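Long-range contacts in 2-hydroxyisocaproyl-CoA dehydratase activator (Clostridium difficile, PDB 4EHU), which transfers one electron to (R)-2-hydroxyisocaproyl-CoA dehydratase, coupled to ATP hydrolysis, and so activates that enzyme for L-leucine fermentation: residues K58-T63 and S71-Q76; A105-L110 and K202-Q207; Q155-I160 and I185-H190. All coordinates share one frame; numbering follows the deposited sequence.

Contact 1: residues K58-T63 and S71-Q76; sequences KKVVVT and SDADKQ
Val61 and Val62 pair in parallel with Lys75 and Gln76, the CA atoms of Val61 and Lys75 lying 4.9 Å apart, and Val62 N donates to Lys75 O at 3.0 Å in the plane of that carbonyl. One step earlier, Val60 O accepts Asp74 N at 2.8 Å and a weak bond from Lys75 N. The Asp74 carboxylate continues the pairing beyond the backbone: OD2 takes Val60 N on its anti lone pair at 2.8 Å, with a nearly straight N-H...O angle of 161°. A water donates to both OD2 and Lys58 O. Lys59 crosses Asp74 at about a right angle, its CD 3.8 Å from Asp74 CG. Its NZ remains 4.4 Å from Asp74 OD1, beyond a salt bridge, and a second water joins the two. This positive charge and the converging donors would be expected to favour the carboxylate form. In the actin-type fold, strand 75-76 is the edge of a five-stranded mixed sheet and strand 57-63 links it to strand 2-8. On the face holding Val62, CG1 sits between the backbone N and the carbonyl carbon (chi1 65°), 3.6 Å from Ala73 CB. The same methyl packs closely beside Gln76 CG, at 3.4 Å, while Gln76 NE2 bonds to Tyr70 O. Val61, on the other face, meets Ala248 and Ala252 of helix 243-261.

Contact 2: residues A105-L110 and K202-Q207; sequences AKVLKL and KRIGVQ
Lys109 extends from strand 105-110 past Ile204 to the C-terminal end of helix 182-204, where that helix packs on a sheet of the actin-type fold. The strand lies between strands 96-100 and 116-122 in this second five-stranded sheet. CB of Lys109 rests 3.7 Å from Ile204 CG2, and CG is anti to the backbone N (chi1 173°). Further out, CD is 4.0 Å from the same Ile204 methyl; the two side chains slide past each other in opposite directions. The chain then bends at chi3 (-146°), and CE lies 3.4 Å from Gln207 OE1, Lys109 and Gln207 crossing at about a right angle. At the tip, NZ is 2.9 Å from Gly205 O and 3.5 Å from Ile204 O, carbonyls at a helix end whose partial negative charge would be expected to favour an ammonium group. Gly205 has left helical geometry with a positive phi of 89°, and at its backbone angles a CB would jam against the carbonyl O of Ile204. Ile204 also serves Val107 through its other branch: CD1 lies 3.6 Å from Val107 CG1 and against Val107 O. The apolar layer extends to Leu120 of strand 116-122, touched by Ile204; Leu200 and Val201, about one turn earlier in the helix, also meet Val107. Beyond the lysine, a water donates to both Leu110 O and Gln207 OE1, at 2.7 Å from each oxygen.

Contact 3: residues Q155-I160 and I185-H190; sequences QNEVSI and IVAGIH
Ile185 meets Val158 where the loop 155-160 passes over helix 182-204: CG2 of Val158, between its backbone N and carbonyl carbon, lies 3.7 Å from Ile185 CA, and the CG1 atoms of Val158 and Ile185 are 4.1 Å apart. Ala187 comes next, its CB touching Glu157 CG. At Gly188 the backbones approach most closely, with CA of Gly188 5.2 Å from CA of Val158. A CB on this residue would point toward the loop and collide with Val158 O, which sits 3.7 Å from Gly188 CA, so the close approach depends on the glycine. Glu157 CG, anti to its backbone N (chi1 177°), lies 3.5 Å from Gly188 N, while Glu157 OE1 is hydrogen-bonded to Thr191 OG1, which also bonds to Ala187 O. Ile160 CD1 lies against the carbonyl of Gly188, 3.7 Å from its C, and reaches on to Ile189 CG1 at 4.0 Å. No hydrogen bond joins the two segments, so this is van der Waals packing of a loop on a glycine-bearing helix face; Asp184 just upstream holds the loop by accepting Asn156 N. The side chain of Ile160 is about 9 Å from that of the cluster ligand Cys164. Helix 165-177 flanks the loop through His175, Ala168 and Glu171, whereas Ile189 faces Phe132, Leu133 and Met136 of helix 130-140, and Val186 packs on helix 147-151.

Overall arrangement
Contact 1 closes along the chain before contact 2 opens, and contact 3 is nested within the loop that contact 2 closes. Contacts 1 and 2 belong to the two five-stranded mixed sheets, one in each half of the duplicated actin-type fold, which share the strand order 3-2-1-4-5; their centres are 28 Å apart. Contacts 2 and 3, with centres 25 Å apart, both use helix 182-204, which thus connects the second sheet with the loop leading toward cluster ligand Cys164. The centres of contacts 1 and 3 are about 42 Å apart, on opposite sides of the chain's centre. Such a continuous helix could contribute to coupling ATP hydrolysis to electron transfer, though the geometry alone does not establish it.

Contact 1: residues K58-T63 and S71-Q76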
ATOM      1  N   LYS A  58     -28.832  14.180 -26.765  1.00 33.97           N
ATOM      2  CA  LYS A  58     -28.935  13.297 -27.927  1.00 37.29           C
ATOM      3  C   LYS A  58     -28.172  11.980 -27.749  1.00 32.97           C
ATOM      4  O   LYS A  58     -28.692  10.927 -28.116  1.00 37.46           O
ATOM      5  CB  LYS A  58     -28.463  14.019 -29.193  1.00 36.62           C
ATOM      6  CG  LYS A  58     -28.461  13.158 -30.443  1.00 51.72           C
ATOM      7  CD  LYS A  58     -29.504  13.637 -31.443  1.00 73.10           C
ATOM      8  CE  LYS A  58     -29.569  12.741 -32.675  1.00 81.38           C
ATOM      9  NZ  LYS A  58     -28.350  12.837 -33.530  1.00 76.68           N
ATOM     10  N   LYS A  59     -26.945  12.052 -27.206  1.00 29.44           N
ATOM     11  CA  LYS A  59     -26.148  10.871 -26.871  1.00 29.77           C
ATOM     12  C   LYS A  59     -25.440  11.062 -25.531  1.00 28.77           C
ATOM     13  O   LYS A  59     -25.028  12.178 -25.179  1.00 31.04           O
ATOM     14  CB  LYS A  59     -25.079  10.588 -27.932  1.00 29.64           C
ATOM     15  CG  LYS A  59     -25.628  10.290 -29.327  1.00 36.13           C
ATOM     16  CD  LYS A  59     -26.270   8.921 -29.420  1.00 37.04           C
ATOM     17  CE  LYS A  59     -26.633   8.601 -30.868  1.00 46.70           C
ATOM     18  NZ  LYS A  59     -27.294   7.272 -31.041  1.00 46.95           N
ATOM     19  N   VAL A  60     -25.312   9.963 -24.804  1.00 26.97           N
ATOM     20  CA  VAL A  60     -24.608   9.923 -23.535  1.00 29.91           C
ATOM     21  C   VAL A  60     -23.540   8.847 -23.602  1.00 32.91           C
ATOM     22  O   VAL A  60     -23.819   7.728 -24.014  1.00 31.00           O
ATOM     23  CB  VAL A  60     -25.564   9.565 -22.377  1.00 39.53           C
ATOM     24  CG1 VAL A  60     -24.798   9.488 -21.054  1.00 50.99           C
ATOM     25  CG2 VAL A  60     -26.702  10.575 -22.294  1.00 41.84           C
ATOM     26  N   VAL A  61     -22.318   9.181 -23.203  1.00 26.92           N
ATOM     27  CA  VAL A  61     -21.263   8.172 -23.076  1.00 25.30           C
ATOM     28  C   VAL A  61     -20.762   8.150 -21.642  1.00 25.27           C
ATOM     29  O   VAL A  61     -20.583   9.197 -21.024  1.00 24.93           O
ATOM     30  CB  VAL A  61     -20.081   8.444 -24.032  1.00 24.77           C
ATOM     31  CG1 VAL A  61     -18.864   7.577 -23.664  1.00 29.44           C
ATOM     32  CG2 VAL A  61     -20.505   8.220 -25.489  1.00 26.29           C
ATOM     33  N   VAL A  62     -20.537   6.948 -21.116  1.00 25.49           N
ATOM     34  CA  VAL A  62     -19.992   6.803 -19.773  1.00 25.53           C
ATOM     35  C   VAL A  62     -18.637   6.114 -19.826  1.00 24.92           C
ATOM     36  O   VAL A  62     -18.399   5.227 -20.646  1.00 27.20           O
ATOM     37  CB  VAL A  62     -20.960   6.018 -18.860  1.00 26.18           C
ATOM     38  CG1 VAL A  62     -21.116   4.586 -19.351  1.00 29.72           C
ATOM     39  CG2 VAL A  62     -20.475   6.040 -17.421  1.00 33.40           C
ATOM     40  N   THR A  63     -17.755   6.542 -18.939  1.00 26.10           N
ATOM     41  CA  THR A  63     -16.403   6.007 -18.871  1.00 26.03           C
ATOM     42  C   THR A  63     -16.027   5.830 -17.409  1.00 25.52           C
ATOM     43  O   THR A  63     -16.818   6.133 -16.523  1.00 23.22           O
ATOM     44  CB  THR A  63     -15.413   6.945 -19.596  1.00 22.19           C
ATOM     45  OG1 THR A  63     -14.132   6.311 -19.743  1.00 21.22           O
ATOM     46  CG2 THR A  63     -15.247   8.254 -18.852  1.00 24.87           C
ATOM     47  N   SER A  71     -26.116   1.893 -16.739  1.00 55.48           N
ATOM     48  CA  SER A  71     -26.900   1.270 -17.804  1.00 64.15           C
ATOM     49  C   SER A  71     -27.653   2.254 -18.701  1.00 58.07           C
ATOM     50  O   SER A  71     -28.280   1.839 -19.676  1.00 49.08           O
ATOM     51  CB  SER A  71     -27.899   0.276 -17.202  1.00 69.47           C
ATOM     52  OG  SER A  71     -28.964   0.953 -16.556  1.00 72.86           O
ATOM     53  N   ASP A  72     -27.593   3.546 -18.385  1.00 50.44           N
ATOM     54  CA  ASP A  72     -28.361   4.545 -19.132  1.00 51.10           C
ATOM     55  C   ASP A  72     -27.519   5.352 -20.124  1.00 53.88           C
ATOM     56  O   ASP A  72     -27.842   6.504 -20.423  1.00 47.16           O
ATOM     57  CB  ASP A  72     -29.062   5.500 -18.162  1.00 67.09           C
ATOM     58  CG  ASP A  72     -30.216   4.841 -17.425  1.00 81.19           C
ATOM     59  OD1 ASP A  72     -31.071   4.216 -18.089  1.00 84.79           O
ATOM     60  OD2 ASP A  72     -30.261   4.943 -16.181  1.00 82.96           O
ATOM     61  N   ALA A  73     -26.455   4.747 -20.642  1.00 54.01           N
ATOM     62  CA  ALA A  73     -25.605   5.412 -21.628  1.00 51.74           C
ATOM     63  C   ALA A  73     -25.757   4.742 -22.987  1.00 38.53           C
ATOM     64  O   ALA A  73     -26.146   3.577 -23.067  1.00 37.13           O
ATOM     65  CB  ALA A  73     -24.128   5.387 -21.179  1.00 37.21           C
ATOM     66  N   ASP A  74     -25.449   5.486 -24.045  1.00 37.99           N
ATOM     67  CA  ASP A  74     -25.425   4.950 -25.399  1.00 30.61           C
ATOM     68  C   ASP A  74     -24.172   4.117 -25.679  1.00 40.88           C
ATOM     69  O   ASP A  74     -24.230   3.126 -26.410  1.00 38.84           O
ATOM     70  CB  ASP A  74     -25.540   6.074 -26.419  1.00 33.02           C
ATOM     71  CG  ASP A  74     -26.877   6.787 -26.351  1.00 43.79           C
ATOM     72  OD1 ASP A  74     -27.877   6.208 -26.812  1.00 38.50           O
ATOM     73  OD2 ASP A  74     -26.940   7.922 -25.839  1.00 33.66           O
ATOM     74  N   LYS A  75     -23.040   4.530 -25.117  1.00 34.12           N
ATOM     75  CA  LYS A  75     -21.823   3.739 -25.187  1.00 35.02           C
ATOM     76  C   LYS A  75     -21.124   3.803 -23.837  1.00 30.03           C
ATOM     77  O   LYS A  75     -21.259   4.785 -23.093  1.00 26.35           O
ATOM     78  CB  LYS A  75     -20.865   4.268 -26.263  1.00 29.94           C
ATOM     79  CG  LYS A  75     -21.356   4.168 -27.681  1.00 40.41           C
ATOM     80  CD  LYS A  75     -21.339   2.746 -28.181  1.00 40.92           C
ATOM     81  CE  LYS A  75     -21.971   2.656 -29.565  1.00 46.98           C
ATOM     82  NZ  LYS A  75     -21.969   1.270 -30.106  1.00 56.77           N
ATOM     83  N   GLN A  76     -20.395   2.746 -23.519  1.00 27.33           N
ATOM     84  CA  GLN A  76     -19.462   2.763 -22.407  1.00 25.27           C
ATOM     85  C   GLN A  76     -18.081   2.637 -23.017  1.00 25.78           C
ATOM     86  O   GLN A  76     -17.810   1.671 -23.717  1.00 30.38           O
ATOM     87  CB  GLN A  76     -19.742   1.587 -21.474  1.00 28.23           C
ATOM     88  CG  GLN A  76     -21.142   1.599 -20.915  1.00 40.93           C
ATOM     89  CD  GLN A  76     -21.718   0.207 -20.775  1.00 51.45           C
ATOM     90  OE1 GLN A  76     -21.529  -0.651 -21.639  1.00 38.48           O
ATOM     91  NE2 GLN A  76     -22.415  -0.031 -19.675  1.00 45.71           N
TER
HETATM   92  O   HOH W   1     -29.269   9.091 -25.461  1.00 49.15           O
HETATM   93  O   HOH W   2     -29.491   7.382 -29.069  1.00 41.42           O

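Contact 2: residues A105-L110 and K202-Q207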
ATOM      1  N   ALA A 105      -2.739   5.402 -11.114  1.00 19.12           N
ATOM      2  CA  ALA A 105      -2.102   6.440 -11.902  1.00 16.83           C
ATOM      3  C   ALA A 105      -1.792   5.815 -13.231  1.00 20.51           C
ATOM      4  O   ALA A 105      -1.275   4.692 -13.302  1.00 21.34           O
ATOM      5  CB  ALA A 105      -0.819   6.896 -11.250  1.00 17.80           C
ATOM      6  N   LYS A 106      -2.171   6.514 -14.287  1.00 17.78           N
ATOM      7  CA  LYS A 106      -2.016   6.014 -15.630  1.00 17.93           C
ATOM      8  C   LYS A 106      -1.114   6.929 -16.412  1.00 18.72           C
ATOM      9  O   LYS A 106      -1.243   8.155 -16.330  1.00 19.47           O
ATOM     10  CB  LYS A 106      -3.383   5.973 -16.319  1.00 17.37           C
ATOM     11  CG  LYS A 106      -4.348   4.948 -15.712  1.00 17.27           C
ATOM     12  CD  LYS A 106      -5.698   5.040 -16.433  1.00 19.37           C
ATOM     13  CE  LYS A 106      -6.489   3.736 -16.257  1.00 21.26           C
ATOM     14  NZ  LYS A 106      -7.111   3.629 -14.904  1.00 22.61           N
ATOM     15  N   VAL A 107      -0.208   6.351 -17.185  1.00 16.47           N
ATOM     16  CA  VAL A 107       0.607   7.139 -18.085  1.00 16.59           C
ATOM     17  C   VAL A 107       0.419   6.657 -19.507  1.00 18.24           C
ATOM     18  O   VAL A 107       0.648   5.477 -19.825  1.00 19.55           O
ATOM     19  CB  VAL A 107       2.094   7.094 -17.705  1.00 18.58           C
ATOM     20  CG1 VAL A 107       2.902   7.942 -18.675  1.00 20.79           C
ATOM     21  CG2 VAL A 107       2.277   7.593 -16.280  1.00 22.65           C
ATOM     22  N   LEU A 108      -0.033   7.575 -20.353  1.00 16.57           N
ATOM     23  CA  LEU A 108      -0.357   7.273 -21.734  1.00 16.05           C
ATOM     24  C   LEU A 108       0.654   7.947 -22.618  1.00 17.57           C
ATOM     25  O   LEU A 108       0.944   9.162 -22.452  1.00 18.64           O
ATOM     26  CB  LEU A 108      -1.740   7.841 -22.097  1.00 18.06           C
ATOM     27  CG  LEU A 108      -2.990   7.159 -21.538  1.00 25.36           C
ATOM     28  CD1 LEU A 108      -3.106   7.325 -20.031  1.00 23.44           C
ATOM     29  CD2 LEU A 108      -4.227   7.763 -22.257  1.00 21.77           C
ATOM     30  N   LYS A 109       1.174   7.202 -23.577  1.00 18.48           N
ATOM     31  CA  LYS A 109       1.972   7.791 -24.631  1.00 19.76           C
ATOM     32  C   LYS A 109       1.141   7.752 -25.896  1.00 21.79           C
ATOM     33  O   LYS A 109       0.583   6.717 -26.248  1.00 21.45           O
ATOM     34  CB  LYS A 109       3.286   7.027 -24.833  1.00 21.52           C
ATOM     35  CG  LYS A 109       4.075   7.503 -26.034  1.00 23.29           C
ATOM     36  CD  LYS A 109       5.428   6.807 -26.135  1.00 42.48           C
ATOM     37  CE  LYS A 109       6.493   7.720 -26.709  1.00 57.18           C
ATOM     38  NZ  LYS A 109       7.333   8.331 -25.640  1.00 53.66           N
ATOM     39  N   LEU A 110       1.037   8.886 -26.575  1.00 19.00           N
ATOM     40  CA  LEU A 110       0.206   8.982 -27.772  1.00 21.52           C
ATOM     41  C   LEU A 110       1.073   9.215 -28.998  1.00 24.19           C
ATOM     42  O   LEU A 110       2.142   9.825 -28.896  1.00 25.14           O
ATOM     43  CB  LEU A 110      -0.760  10.167 -27.656  1.00 20.92           C
ATOM     44  CG  LEU A 110      -1.612  10.206 -26.391  1.00 23.48           C
ATOM     45  CD1 LEU A 110      -2.548  11.426 -26.426  1.00 26.14           C
ATOM     46  CD2 LEU A 110      -2.406   8.912 -26.243  1.00 22.29           C
ATOM     47  N   LYS A 202       9.240   7.945 -16.775  1.00 21.21           N
ATOM     48  CA  LYS A 202      10.586   7.720 -17.282  1.00 24.83           C
ATOM     49  C   LYS A 202      10.701   6.374 -18.010  1.00 27.66           C
ATOM     50  O   LYS A 202      11.398   6.249 -19.013  1.00 28.86           O
ATOM     51  CB  LYS A 202      11.582   7.829 -16.128  1.00 24.72           C
ATOM     52  CG  LYS A 202      11.655   9.271 -15.586  1.00 27.28           C
ATOM     53  CD  LYS A 202      12.614   9.394 -14.387  1.00 27.12           C
ATOM     54  CE  LYS A 202      12.684  10.833 -13.885  1.00 34.04           C
ATOM     55  NZ  LYS A 202      13.592  11.041 -12.720  1.00 36.49           N
ATOM     56  N   ARG A 203       9.994   5.373 -17.516  1.00 24.11           N
ATOM     57  CA  ARG A 203       9.966   4.068 -18.192  1.00 24.36           C
ATOM     58  C   ARG A 203       9.371   4.170 -19.599  1.00 28.70           C
ATOM     59  O   ARG A 203       9.885   3.558 -20.547  1.00 34.86           O
ATOM     60  CB  ARG A 203       9.221   3.049 -17.321  1.00 25.15           C
ATOM     61  CG  ARG A 203      10.029   2.540 -16.125  1.00 37.48           C
ATOM     62  CD  ARG A 203       9.153   1.777 -15.120  1.00 33.55           C
ATOM     63  NE  ARG A 203       8.566   0.570 -15.704  1.00 30.41           N
ATOM     64  CZ  ARG A 203       7.546  -0.106 -15.177  1.00 43.53           C
ATOM     65  NH1 ARG A 203       7.073  -1.195 -15.785  1.00 34.17           N
ATOM     66  NH2 ARG A 203       6.992   0.305 -14.045  1.00 38.92           N
ATOM     67  N   ILE A 204       8.297   4.939 -19.752  1.00 25.04           N
ATOM     68  CA  ILE A 204       7.645   5.095 -21.051  1.00 27.04           C
ATOM     69  C   ILE A 204       8.426   6.037 -21.953  1.00 34.36           C
ATOM     70  O   ILE A 204       8.287   5.999 -23.179  1.00 37.06           O
ATOM     71  CB  ILE A 204       6.217   5.621 -20.889  1.00 31.63           C
ATOM     72  CG1 ILE A 204       5.277   4.468 -20.552  1.00 49.99           C
ATOM     73  CG2 ILE A 204       5.739   6.271 -22.171  1.00 51.73           C
ATOM     74  CD1 ILE A 204       3.848   4.878 -20.351  1.00 52.26           C
ATOM     75  N   GLY A 205       9.240   6.897 -21.344  1.00 28.38           N
ATOM     76  CA  GLY A 205       9.973   7.894 -22.100  1.00 29.78           C
ATOM     77  C   GLY A 205       9.156   9.161 -22.256  1.00 28.90           C
ATOM     78  O   GLY A 205       8.152   9.182 -22.970  1.00 34.97           O
ATOM     79  N   VAL A 206       9.584  10.233 -21.596  1.00 26.38           N
ATOM     80  CA  VAL A 206       8.804  11.470 -21.635  1.00 23.79           C
ATOM     81  C   VAL A 206       8.813  12.067 -23.042  1.00 30.60           C
ATOM     82  O   VAL A 206       9.843  12.085 -23.719  1.00 31.09           O
ATOM     83  CB  VAL A 206       9.308  12.496 -20.591  1.00 39.42           C
ATOM     84  CG1 VAL A 206      10.666  13.021 -20.978  1.00 48.56           C
ATOM     85  CG2 VAL A 206       8.300  13.634 -20.437  1.00 37.99           C
ATOM     86  N   GLN A 207       7.653  12.520 -23.507  1.00 26.34           N
ATOM     87  CA  GLN A 207       7.598  13.238 -24.774  1.00 29.64           C
ATOM     88  C   GLN A 207       6.644  14.411 -24.650  1.00 26.40           C
ATOM     89  O   GLN A 207       5.508  14.242 -24.234  1.00 24.59           O
ATOM     90  CB  GLN A 207       7.160  12.317 -25.915  1.00 41.93           C
ATOM     91  CG  GLN A 207       7.466  12.887 -27.284  1.00 68.67           C
ATOM     92  CD  GLN A 207       7.216  11.894 -28.393  1.00 82.84           C
ATOM     93  OE1 GLN A 207       6.740  10.787 -28.152  1.00 86.81           O
ATOM     94  NE2 GLN A 207       7.540  12.284 -29.619  1.00 88.28           N
TER
HETATM   95  O   HOH W   3       4.730   9.876 -29.638  1.00 40.90           O

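Contact 3: residues Q155-I160 and I185-H190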
ATOM      1  N   GLN A 155      10.753  25.183   2.387  1.00 17.16           N
ATOM      2  CA  GLN A 155      12.136  25.502   2.045  1.00 16.05           C
ATOM      3  C   GLN A 155      13.063  24.319   2.310  1.00 24.75           C
ATOM      4  O   GLN A 155      14.144  24.237   1.733  1.00 27.23           O
ATOM      5  CB  GLN A 155      12.594  26.690   2.872  1.00 16.00           C
ATOM      6  CG  GLN A 155      11.859  27.963   2.424  1.00 16.26           C
ATOM      7  CD  GLN A 155      12.012  29.075   3.450  1.00 20.55           C
ATOM      8  OE1 GLN A 155      11.176  29.237   4.345  1.00 23.02           O
ATOM      9  NE2 GLN A 155      13.114  29.833   3.354  1.00 21.25           N
ATOM     10  N   ASN A 156      12.681  23.416   3.197  0.62 19.24           N
ATOM     11  CA  ASN A 156      13.536  22.258   3.445  0.62 20.43           C
ATOM     12  C   ASN A 156      12.673  21.031   3.723  0.62 17.39           C
ATOM     13  O   ASN A 156      12.399  20.641   4.858  0.62 18.83           O
ATOM     14  CB  ASN A 156      14.557  22.521   4.552  0.62 21.80           C
ATOM     15  CG  ASN A 156      15.487  23.706   4.241  0.62 25.39           C
ATOM     16  OD1 ASN A 156      16.617  23.548   3.747  0.62 19.60           O
ATOM     17  ND2 ASN A 156      15.006  24.901   4.538  0.62 28.09           N
ATOM     18  N   GLU A 157      12.233  20.474   2.613  1.00 19.18           N
ATOM     19  CA  GLU A 157      11.409  19.275   2.553  1.00 17.05           C
ATOM     20  C   GLU A 157      11.873  18.199   3.532  1.00 17.69           C
ATOM     21  O   GLU A 157      13.073  17.949   3.664  1.00 19.67           O
ATOM     22  CB  GLU A 157      11.490  18.723   1.133  1.00 23.01           C
ATOM     23  CG  GLU A 157      10.755  17.438   0.919  1.00 27.95           C
ATOM     24  CD  GLU A 157      10.947  16.891  -0.484  1.00 24.84           C
ATOM     25  OE1 GLU A 157      10.898  17.677  -1.418  1.00 24.84           O
ATOM     26  OE2 GLU A 157      11.173  15.675  -0.622  1.00 42.70           O
ATOM     27  N   VAL A 158      10.927  17.560   4.214  1.00 18.47           N
ATOM     28  CA  VAL A 158      11.285  16.435   5.092  1.00 17.27           C
ATOM     29  C   VAL A 158      11.504  15.179   4.247  1.00 18.68           C
ATOM     30  O   VAL A 158      10.930  15.033   3.199  1.00 28.07           O
ATOM     31  CB  VAL A 158      10.189  16.081   6.101  1.00 21.20           C
ATOM     32  CG1 VAL A 158       9.824  17.261   6.960  1.00 28.15           C
ATOM     33  CG2 VAL A 158       8.962  15.476   5.371  1.00 29.94           C
ATOM     34  N   SER A 159      12.338  14.278   4.729  1.00 28.64           N
ATOM     35  CA  SER A 159      12.576  13.049   3.992  1.00 40.18           C
ATOM     36  C   SER A 159      11.503  12.045   4.383  1.00 23.18           C
ATOM     37  O   SER A 159      11.133  11.959   5.542  1.00 27.87           O
ATOM     38  CB  SER A 159      13.968  12.508   4.303  1.00 42.11           C
ATOM     39  OG  SER A 159      14.179  12.441   5.705  1.00 50.34           O
ATOM     40  N   ILE A 160      10.969  11.339   3.395  1.00 32.27           N
ATOM     41  CA  ILE A 160      10.130  10.171   3.659  1.00 23.44           C
ATOM     42  C   ILE A 160      10.827   9.022   2.963  1.00 21.76           C
ATOM     43  O   ILE A 160      10.957   9.029   1.741  1.00 20.63           O
ATOM     44  CB  ILE A 160       8.715  10.320   3.099  1.00 22.44           C
ATOM     45  CG1 ILE A 160       8.013  11.528   3.740  1.00 31.72           C
ATOM     46  CG2 ILE A 160       7.905   9.044   3.328  1.00 23.53           C
ATOM     47  CD1 ILE A 160       6.597  11.718   3.265  1.00 34.88           C
ATOM     48  N   ILE A 185       6.583  18.965   5.610  1.00 17.14           N
ATOM     49  CA  ILE A 185       5.959  17.633   5.646  1.00 19.80           C
ATOM     50  C   ILE A 185       5.154  17.422   4.382  1.00 21.81           C
ATOM     51  O   ILE A 185       5.273  16.389   3.724  1.00 18.79           O
ATOM     52  CB  ILE A 185       5.040  17.463   6.878  1.00 20.56           C
ATOM     53  CG1 ILE A 185       5.869  17.538   8.165  1.00 21.43           C
ATOM     54  CG2 ILE A 185       4.273  16.117   6.820  1.00 19.76           C
ATOM     55  CD1 ILE A 185       5.017  17.547   9.414  1.00 23.87           C
ATOM     56  N   VAL A 186       4.350  18.418   4.024  1.00 16.75           N
ATOM     57  CA  VAL A 186       3.558  18.347   2.791  1.00 16.63           C
ATOM     58  C   VAL A 186       4.452  18.247   1.547  1.00 18.94           C
ATOM     59  O   VAL A 186       4.164  17.443   0.653  1.00 16.34           O
ATOM     60  CB  VAL A 186       2.609  19.550   2.657  1.00 17.41           C
ATOM     61  CG1 VAL A 186       1.890  19.531   1.300  1.00 20.01           C
ATOM     62  CG2 VAL A 186       1.597  19.548   3.799  1.00 21.33           C
ATOM     63  N   ALA A 187       5.528  19.037   1.463  1.00 16.32           N
ATOM     64  CA  ALA A 187       6.407  18.909   0.299  1.00 15.13           C
ATOM     65  C   ALA A 187       6.941  17.479   0.202  1.00 14.54           C
ATOM     66  O   ALA A 187       7.063  16.952  -0.902  1.00 15.57           O
ATOM     67  CB  ALA A 187       7.587  19.921   0.338  1.00 15.10           C
ATOM     68  N   GLY A 188       7.289  16.873   1.338  1.00 14.53           N
ATOM     69  CA  GLY A 188       7.815  15.509   1.325  1.00 16.74           C
ATOM     70  C   GLY A 188       6.778  14.528   0.823  1.00 17.75           C
ATOM     71  O   GLY A 188       7.105  13.626   0.078  1.00 15.96           O
ATOM     72  N   ILE A 189       5.536  14.707   1.257  1.00 17.01           N
ATOM     73  CA  ILE A 189       4.416  13.880   0.801  1.00 17.09           C
ATOM     74  C   ILE A 189       4.251  13.995  -0.728  1.00 16.22           C
ATOM     75  O   ILE A 189       4.053  13.004  -1.417  1.00 16.59           O
ATOM     76  CB  ILE A 189       3.134  14.326   1.534  1.00 19.59           C
ATOM     77  CG1 ILE A 189       3.127  13.754   2.967  1.00 19.94           C
ATOM     78  CG2 ILE A 189       1.882  13.923   0.751  1.00 22.32           C
ATOM     79  CD1 ILE A 189       2.123  14.489   3.879  1.00 24.50           C
ATOM     80  N   HIS A 190       4.378  15.210  -1.262  1.00 13.77           N
ATOM     81  CA  HIS A 190       4.268  15.418  -2.686  1.00 12.86           C
ATOM     82  C   HIS A 190       5.407  14.758  -3.429  1.00 13.75           C
ATOM     83  O   HIS A 190       5.215  14.160  -4.487  1.00 14.68           O
ATOM     84  CB  HIS A 190       4.220  16.913  -2.996  1.00 13.95           C
ATOM     85  CG  HIS A 190       2.960  17.565  -2.550  1.00 13.04           C
ATOM     86  ND1 HIS A 190       2.850  18.931  -2.391  1.00 14.94           N
ATOM     87  CD2 HIS A 190       1.739  17.052  -2.287  1.00 20.41           C
ATOM     88  CE1 HIS A 190       1.622  19.220  -1.996  1.00 17.09           C
ATOM     89  NE2 HIS A 190       0.931  18.099  -1.924  1.00 17.47           N
TER